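Local coordinates for protein ADP-ribosylglycohydrolase (Thermus thermophilus, PDB 2YZV) that belongs to the ADP-ribosylglycohydrolase family, an all-helical fold, and holds two magnesium ions, at residues D122-L134 with E216-A228. Residues are numbered along the deposited sequence; the frame is centred on the assembly and turned at random.
Sequences DEAGAGNGPLMRL and EGPGYAPGTLAAA
Asn128 reaches across to the first turn of helix 221-234 and gives an N-H of its amide to Thr224, ND2 to OG1 2.9 Å, with an N-H...O angle of 160°. OG1 lies nearly in the amide plane, and the two side chains cross at about a right angle. Two bonds grip the hydroxyl: it accepts from Asn128 and donates to the carbonyl of Pro218, OG1 to O 2.7 Å, coming in from above that carbonyl's plane. Thr224 suits the place because one small group can do both, while its methyl CG2 packs against the amide at 3.8 Å from ND2 of Asn128. A primary amide has two N-H groups to offer, and ND2 of Asn128 also hydrogen-bonds the carboxylate of Asp251, a ligand of one magnesium ion. In this all-helical ADP-ribosylglycohydrolase fold the contact therefore joins the start of helix 221-234 to the second shell of the metal site, where Asn128 probably helps to position Asp251. Backbone atoms carry the neighbouring link: the N-H of Ala221, at the first turn of the helix, is satisfied by the carbonyl of Ala126, N to O 3.0 Å and 167° at the hydrogen. The backbones of Gly127 and Tyr220 are paired here in a single, isolated beta bridge, and CA of Gly127 makes a C-H...O contact of 3.4 Å with O of Gly219. Tyr220, the N-cap residue, has its ring carried beside Ala126 by CG anti to the backbone N (chi1 -179°), CE1 resting 3.8 Å from CB of Ala126; its hydroxyl is hydrogen-bonded to Glu163. CD1 of Leu131 packs on the helix, 4.3 Å from CB of Ala221 and the same from CB of Leu225.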
ATOM      1  N   ASP A 122       4.814  17.552  -5.774  1.00 19.49           N
ATOM      2  CA  ASP A 122       4.510  18.941  -5.454  1.00 21.46           C
ATOM      3  C   ASP A 122       3.439  18.995  -4.373  1.00 22.32           C
ATOM      4  O   ASP A 122       2.859  17.971  -4.011  1.00 19.36           O
ATOM      5  CB  ASP A 122       4.060  19.711  -6.705  1.00 24.09           C
ATOM      6  CG  ASP A 122       2.865  19.080  -7.389  1.00 27.29           C
ATOM      7  OD1 ASP A 122       1.841  18.851  -6.714  1.00 27.43           O
ATOM      8  OD2 ASP A 122       2.946  18.825  -8.609  1.00 29.76           O
ATOM      9  N   GLU A 123       3.187  20.191  -3.855  1.00 23.34           N
ATOM     10  CA  GLU A 123       2.208  20.383  -2.792  1.00 25.47           C
ATOM     11  C   GLU A 123       0.772  20.053  -3.178  1.00 24.83           C
ATOM     12  O   GLU A 123      -0.096  19.951  -2.311  1.00 24.94           O
ATOM     13  CB  GLU A 123       2.298  21.819  -2.274  1.00 28.83           C
ATOM     14  CG  GLU A 123       3.653  22.143  -1.656  1.00 34.02           C
ATOM     15  CD  GLU A 123       3.831  23.617  -1.358  1.00 37.27           C
ATOM     16  OE1 GLU A 123       3.853  24.424  -2.313  1.00 39.90           O
ATOM     17  OE2 GLU A 123       3.950  23.968  -0.167  1.00 37.90           O
ATOM     18  N   ALA A 124       0.517  19.878  -4.471  1.00 24.87           N
ATOM     19  CA  ALA A 124      -0.829  19.549  -4.929  1.00 24.71           C
ATOM     20  C   ALA A 124      -1.067  18.043  -4.852  1.00 24.42           C
ATOM     21  O   ALA A 124      -2.203  17.576  -4.955  1.00 26.52           O
ATOM     22  CB  ALA A 124      -1.035  20.037  -6.363  1.00 25.59           C
ATOM     23  N   GLY A 125       0.009  17.287  -4.655  1.00 21.61           N
ATOM     24  CA  GLY A 125      -0.112  15.842  -4.583  1.00 18.48           C
ATOM     25  C   GLY A 125      -0.443  15.317  -3.200  1.00 15.48           C
ATOM     26  O   GLY A 125       0.457  14.995  -2.424  1.00 13.25           O
ATOM     27  N   ALA A 126      -1.736  15.226  -2.891  1.00 14.29           N
ATOM     28  CA  ALA A 126      -2.181  14.727  -1.593  1.00 12.28           C
ATOM     29  C   ALA A 126      -2.849  13.367  -1.749  1.00 12.73           C
ATOM     30  O   ALA A 126      -3.448  12.854  -0.802  1.00 12.86           O
ATOM     31  CB  ALA A 126      -3.154  15.710  -0.946  1.00 13.56           C
ATOM     32  N   GLY A 127      -2.735  12.798  -2.945  1.00 11.45           N
ATOM     33  CA  GLY A 127      -3.324  11.503  -3.239  1.00 12.93           C
ATOM     34  C   GLY A 127      -2.687  10.349  -2.490  1.00 12.67           C
ATOM     35  O   GLY A 127      -1.690  10.523  -1.796  1.00 13.07           O
ATOM     36  N   ASN A 128      -3.263   9.160  -2.653  1.00 13.72           N
ATOM     37  CA  ASN A 128      -2.797   7.960  -1.966  1.00 12.28           C
ATOM     38  C   ASN A 128      -1.694   7.165  -2.652  1.00 11.98           C
ATOM     39  O   ASN A 128      -1.335   6.088  -2.185  1.00 10.86           O
ATOM     40  CB  ASN A 128      -3.977   7.027  -1.715  1.00 12.36           C
ATOM     41  CG  ASN A 128      -4.739   6.709  -2.985  1.00 13.41           C
ATOM     42  OD1 ASN A 128      -4.179   6.749  -4.080  1.00 14.56           O
ATOM     43  ND2 ASN A 128      -6.019   6.381  -2.847  1.00 13.07           N
ATOM     44  N   GLY A 129      -1.155   7.682  -3.751  1.00 12.56           N
ATOM     45  CA  GLY A 129      -0.107   6.962  -4.458  1.00 12.21           C
ATOM     46  C   GLY A 129       1.050   6.458  -3.604  1.00 11.61           C
ATOM     47  O   GLY A 129       1.497   5.324  -3.777  1.00 11.68           O
ATOM     48  N   PRO A 130       1.566   7.271  -2.670  1.00 11.66           N
ATOM     49  CA  PRO A 130       2.682   6.806  -1.841  1.00 11.07           C
ATOM     50  C   PRO A 130       2.330   5.629  -0.944  1.00 11.55           C
ATOM     51  O   PRO A 130       3.204   4.858  -0.551  1.00 10.93           O
ATOM     52  CB  PRO A 130       3.047   8.042  -1.016  1.00 10.74           C
ATOM     53  CG  PRO A 130       2.580   9.182  -1.867  1.00 13.89           C
ATOM     54  CD  PRO A 130       1.252   8.678  -2.374  1.00 12.73           C
ATOM     55  N   LEU A 131       1.050   5.506  -0.608  1.00  9.27           N
ATOM     56  CA  LEU A 131       0.597   4.436   0.274  1.00 10.10           C
ATOM     57  C   LEU A 131       0.447   3.099  -0.428  1.00 11.80           C
ATOM     58  O   LEU A 131       0.705   2.052   0.158  1.00  9.89           O
ATOM     59  CB  LEU A 131      -0.761   4.786   0.884  1.00  9.89           C
ATOM     60  CG  LEU A 131      -0.939   6.137   1.568  1.00 10.40           C
ATOM     61  CD1 LEU A 131      -2.342   6.213   2.143  1.00 11.09           C
ATOM     62  CD2 LEU A 131       0.097   6.304   2.665  1.00 11.85           C
ATOM     63  N   MET A 132       0.018   3.144  -1.682  1.00 14.58           N
ATOM     64  CA  MET A 132      -0.235   1.930  -2.451  1.00 16.56           C
ATOM     65  C   MET A 132       0.982   1.085  -2.785  1.00 16.46           C
ATOM     66  O   MET A 132       0.843  -0.096  -3.106  1.00 18.41           O
ATOM     67  CB  MET A 132      -0.947   2.292  -3.756  1.00 17.87           C
ATOM     68  CG  MET A 132      -0.093   3.120  -4.695  1.00 19.74           C
ATOM     69  SD  MET A 132      -0.929   3.573  -6.226  1.00 19.60           S
ATOM     70  CE  MET A 132       0.482   3.829  -7.309  1.00 20.77           C
ATOM     71  N   ARG A 133       2.168   1.675  -2.694  1.00 16.00           N
ATOM     72  CA  ARG A 133       3.400   0.978  -3.058  1.00 16.38           C
ATOM     73  C   ARG A 133       4.404   0.804  -1.919  1.00 16.68           C
ATOM     74  O   ARG A 133       5.510   0.312  -2.145  1.00 16.48           O
ATOM     75  CB  ARG A 133       4.086   1.755  -4.189  1.00 15.32           C
ATOM     76  CG  ARG A 133       4.603   3.127  -3.721  1.00 15.72           C
ATOM     77  CD  ARG A 133       5.063   4.043  -4.857  1.00 15.19           C
ATOM     78  NE  ARG A 133       5.564   5.305  -4.308  1.00 14.03           N
ATOM     79  CZ  ARG A 133       5.287   6.509  -4.801  1.00 13.42           C
ATOM     80  NH1 ARG A 133       4.508   6.637  -5.868  1.00 15.20           N
ATOM     81  NH2 ARG A 133       5.776   7.590  -4.210  1.00 13.64           N
ATOM     82  N   LEU A 134       4.012   1.187  -0.708  1.00 16.58           N
ATOM     83  CA  LEU A 134       4.890   1.150   0.464  1.00 15.45           C
ATOM     84  C   LEU A 134       5.555  -0.145   0.957  1.00 15.97           C
ATOM     85  O   LEU A 134       6.760  -0.156   1.212  1.00 16.10           O
ATOM     86  CB  LEU A 134       4.161   1.774   1.656  1.00 18.76           C
ATOM     87  CG  LEU A 134       4.736   3.015   2.351  1.00 22.83           C
ATOM     88  CD1 LEU A 134       4.384   2.934   3.826  1.00 16.56           C
ATOM     89  CD2 LEU A 134       6.244   3.104   2.183  1.00 20.25           C
ATOM     90  N   GLU A 216     -17.371   6.137   1.038  1.00 18.47           N
ATOM     91  CA  GLU A 216     -16.795   5.701  -0.232  1.00 20.06           C
ATOM     92  C   GLU A 216     -15.302   5.455  -0.048  1.00 19.04           C
ATOM     93  O   GLU A 216     -14.745   5.785   0.996  1.00 18.97           O
ATOM     94  CB  GLU A 216     -17.006   6.756  -1.325  1.00 24.66           C
ATOM     95  CG  GLU A 216     -15.964   7.866  -1.369  1.00 31.62           C
ATOM     96  CD  GLU A 216     -16.088   8.858  -0.230  1.00 35.10           C
ATOM     97  OE1 GLU A 216     -15.270   9.803  -0.182  1.00 38.99           O
ATOM     98  OE2 GLU A 216     -16.999   8.701   0.612  1.00 38.72           O
ATOM     99  N   GLY A 217     -14.663   4.860  -1.052  1.00 16.94           N
ATOM    100  CA  GLY A 217     -13.231   4.620  -0.970  1.00 15.42           C
ATOM    101  C   GLY A 217     -12.549   5.891  -1.445  1.00 14.36           C
ATOM    102  O   GLY A 217     -12.580   6.183  -2.642  1.00 13.70           O
ATOM    103  N   PRO A 218     -11.922   6.665  -0.542  1.00 14.74           N
ATOM    104  CA  PRO A 218     -11.244   7.921  -0.887  1.00 15.40           C
ATOM    105  C   PRO A 218      -9.911   7.796  -1.615  1.00 15.14           C
ATOM    106  O   PRO A 218      -9.188   6.814  -1.447  1.00 15.41           O
ATOM    107  CB  PRO A 218     -11.051   8.611   0.471  1.00 15.67           C
ATOM    108  CG  PRO A 218     -11.900   7.810   1.445  1.00 17.85           C
ATOM    109  CD  PRO A 218     -11.827   6.418   0.905  1.00 14.58           C
ATOM    110  N   GLY A 219      -9.601   8.820  -2.403  1.00 14.17           N
ATOM    111  CA  GLY A 219      -8.342   8.872  -3.127  1.00 14.33           C
ATOM    112  C   GLY A 219      -7.367   9.735  -2.338  1.00 13.04           C
ATOM    113  O   GLY A 219      -6.158   9.672  -2.538  1.00 15.60           O
ATOM    114  N   TYR A 220      -7.912  10.539  -1.429  1.00 11.47           N
ATOM    115  CA  TYR A 220      -7.136  11.435  -0.570  1.00 11.70           C
ATOM    116  C   TYR A 220      -6.376  10.559   0.431  1.00 10.81           C
ATOM    117  O   TYR A 220      -6.984   9.746   1.114  1.00 11.84           O
ATOM    118  CB  TYR A 220      -8.115  12.381   0.138  1.00 11.44           C
ATOM    119  CG  TYR A 220      -7.521  13.409   1.069  1.00 11.77           C
ATOM    120  CD1 TYR A 220      -6.513  14.274   0.644  1.00 12.21           C
ATOM    121  CD2 TYR A 220      -8.021  13.564   2.361  1.00 12.55           C
ATOM    122  CE1 TYR A 220      -6.020  15.274   1.481  1.00 12.48           C
ATOM    123  CE2 TYR A 220      -7.540  14.559   3.206  1.00 12.62           C
ATOM    124  CZ  TYR A 220      -6.540  15.410   2.759  1.00 13.37           C
ATOM    125  OH  TYR A 220      -6.066  16.393   3.593  1.00 14.86           O
ATOM    126  N   ALA A 221      -5.056  10.730   0.519  1.00 10.75           N
ATOM    127  CA  ALA A 221      -4.229   9.904   1.407  1.00 10.37           C
ATOM    128  C   ALA A 221      -4.768   9.647   2.815  1.00 10.33           C
ATOM    129  O   ALA A 221      -4.865   8.496   3.236  1.00  8.46           O
ATOM    130  CB  ALA A 221      -2.805  10.471   1.488  1.00 12.22           C
ATOM    131  N   PRO A 222      -5.107  10.703   3.570  1.00  9.51           N
ATOM    132  CA  PRO A 222      -5.625  10.451   4.920  1.00  9.75           C
ATOM    133  C   PRO A 222      -6.893   9.597   4.892  1.00 10.73           C
ATOM    134  O   PRO A 222      -7.082   8.722   5.741  1.00 10.23           O
ATOM    135  CB  PRO A 222      -5.891  11.855   5.456  1.00 10.97           C
ATOM    136  CG  PRO A 222      -4.852  12.683   4.755  1.00 10.93           C
ATOM    137  CD  PRO A 222      -4.905  12.146   3.344  1.00 10.66           C
ATOM    138  N   GLY A 223      -7.757   9.859   3.914  1.00 10.21           N
ATOM    139  CA  GLY A 223      -8.998   9.109   3.799  1.00 10.62           C
ATOM    140  C   GLY A 223      -8.775   7.664   3.397  1.00  9.54           C
ATOM    141  O   GLY A 223      -9.499   6.765   3.840  1.00 10.79           O
ATOM    142  N   THR A 224      -7.777   7.428   2.551  1.00  8.62           N
ATOM    143  CA  THR A 224      -7.475   6.072   2.111  1.00  7.94           C
ATOM    144  C   THR A 224      -6.956   5.280   3.303  1.00  8.29           C
ATOM    145  O   THR A 224      -7.350   4.133   3.526  1.00  7.47           O
ATOM    146  CB  THR A 224      -6.409   6.075   1.006  1.00  8.58           C
ATOM    147  OG1 THR A 224      -6.870   6.883  -0.086  1.00  9.98           O
ATOM    148  CG2 THR A 224      -6.142   4.658   0.514  1.00  9.61           C
ATOM    149  N   LEU A 225      -6.066   5.902   4.068  1.00  9.18           N
ATOM    150  CA  LEU A 225      -5.517   5.257   5.249  1.00  8.87           C
ATOM    151  C   LEU A 225      -6.649   4.935   6.222  1.00  9.26           C
ATOM    152  O   LEU A 225      -6.723   3.828   6.757  1.00  8.35           O
ATOM    153  CB  LEU A 225      -4.491   6.176   5.924  1.00  9.02           C
ATOM    154  CG  LEU A 225      -3.832   5.630   7.193  1.00  9.88           C
ATOM    155  CD1 LEU A 225      -3.106   4.327   6.891  1.00 11.09           C
ATOM    156  CD2 LEU A 225      -2.859   6.672   7.735  1.00 10.88           C
ATOM    157  N   ALA A 226      -7.541   5.897   6.434  1.00  8.86           N
ATOM    158  CA  ALA A 226      -8.661   5.704   7.355  1.00  9.66           C
ATOM    159  C   ALA A 226      -9.587   4.570   6.922  1.00  9.42           C
ATOM    160  O   ALA A 226     -10.105   3.830   7.760  1.00 10.18           O
ATOM    161  CB  ALA A 226      -9.454   7.002   7.489  1.00 10.04           C
ATOM    162  N   ALA A 227      -9.799   4.435   5.614  1.00  7.92           N
ATOM    163  CA  ALA A 227     -10.669   3.382   5.098  1.00  8.36           C
ATOM    164  C   ALA A 227     -10.035   2.014   5.314  1.00  8.66           C
ATOM    165  O   ALA A 227     -10.720   1.042   5.648  1.00  7.81           O
ATOM    166  CB  ALA A 227     -10.941   3.607   3.608  1.00  8.09           C
ATOM    167  N   ALA A 228      -8.723   1.937   5.118  1.00  7.94           N
ATOM    168  CA  ALA A 228      -8.011   0.680   5.302  1.00  9.04           C
ATOM    169  C   ALA A 228      -8.022   0.303   6.780  1.00  8.78           C
ATOM    170  O   ALA A 228      -8.215  -0.860   7.130  1.00  9.12           O
ATOM    171  CB  ALA A 228      -6.573   0.812   4.801  1.00  9.63           C
TER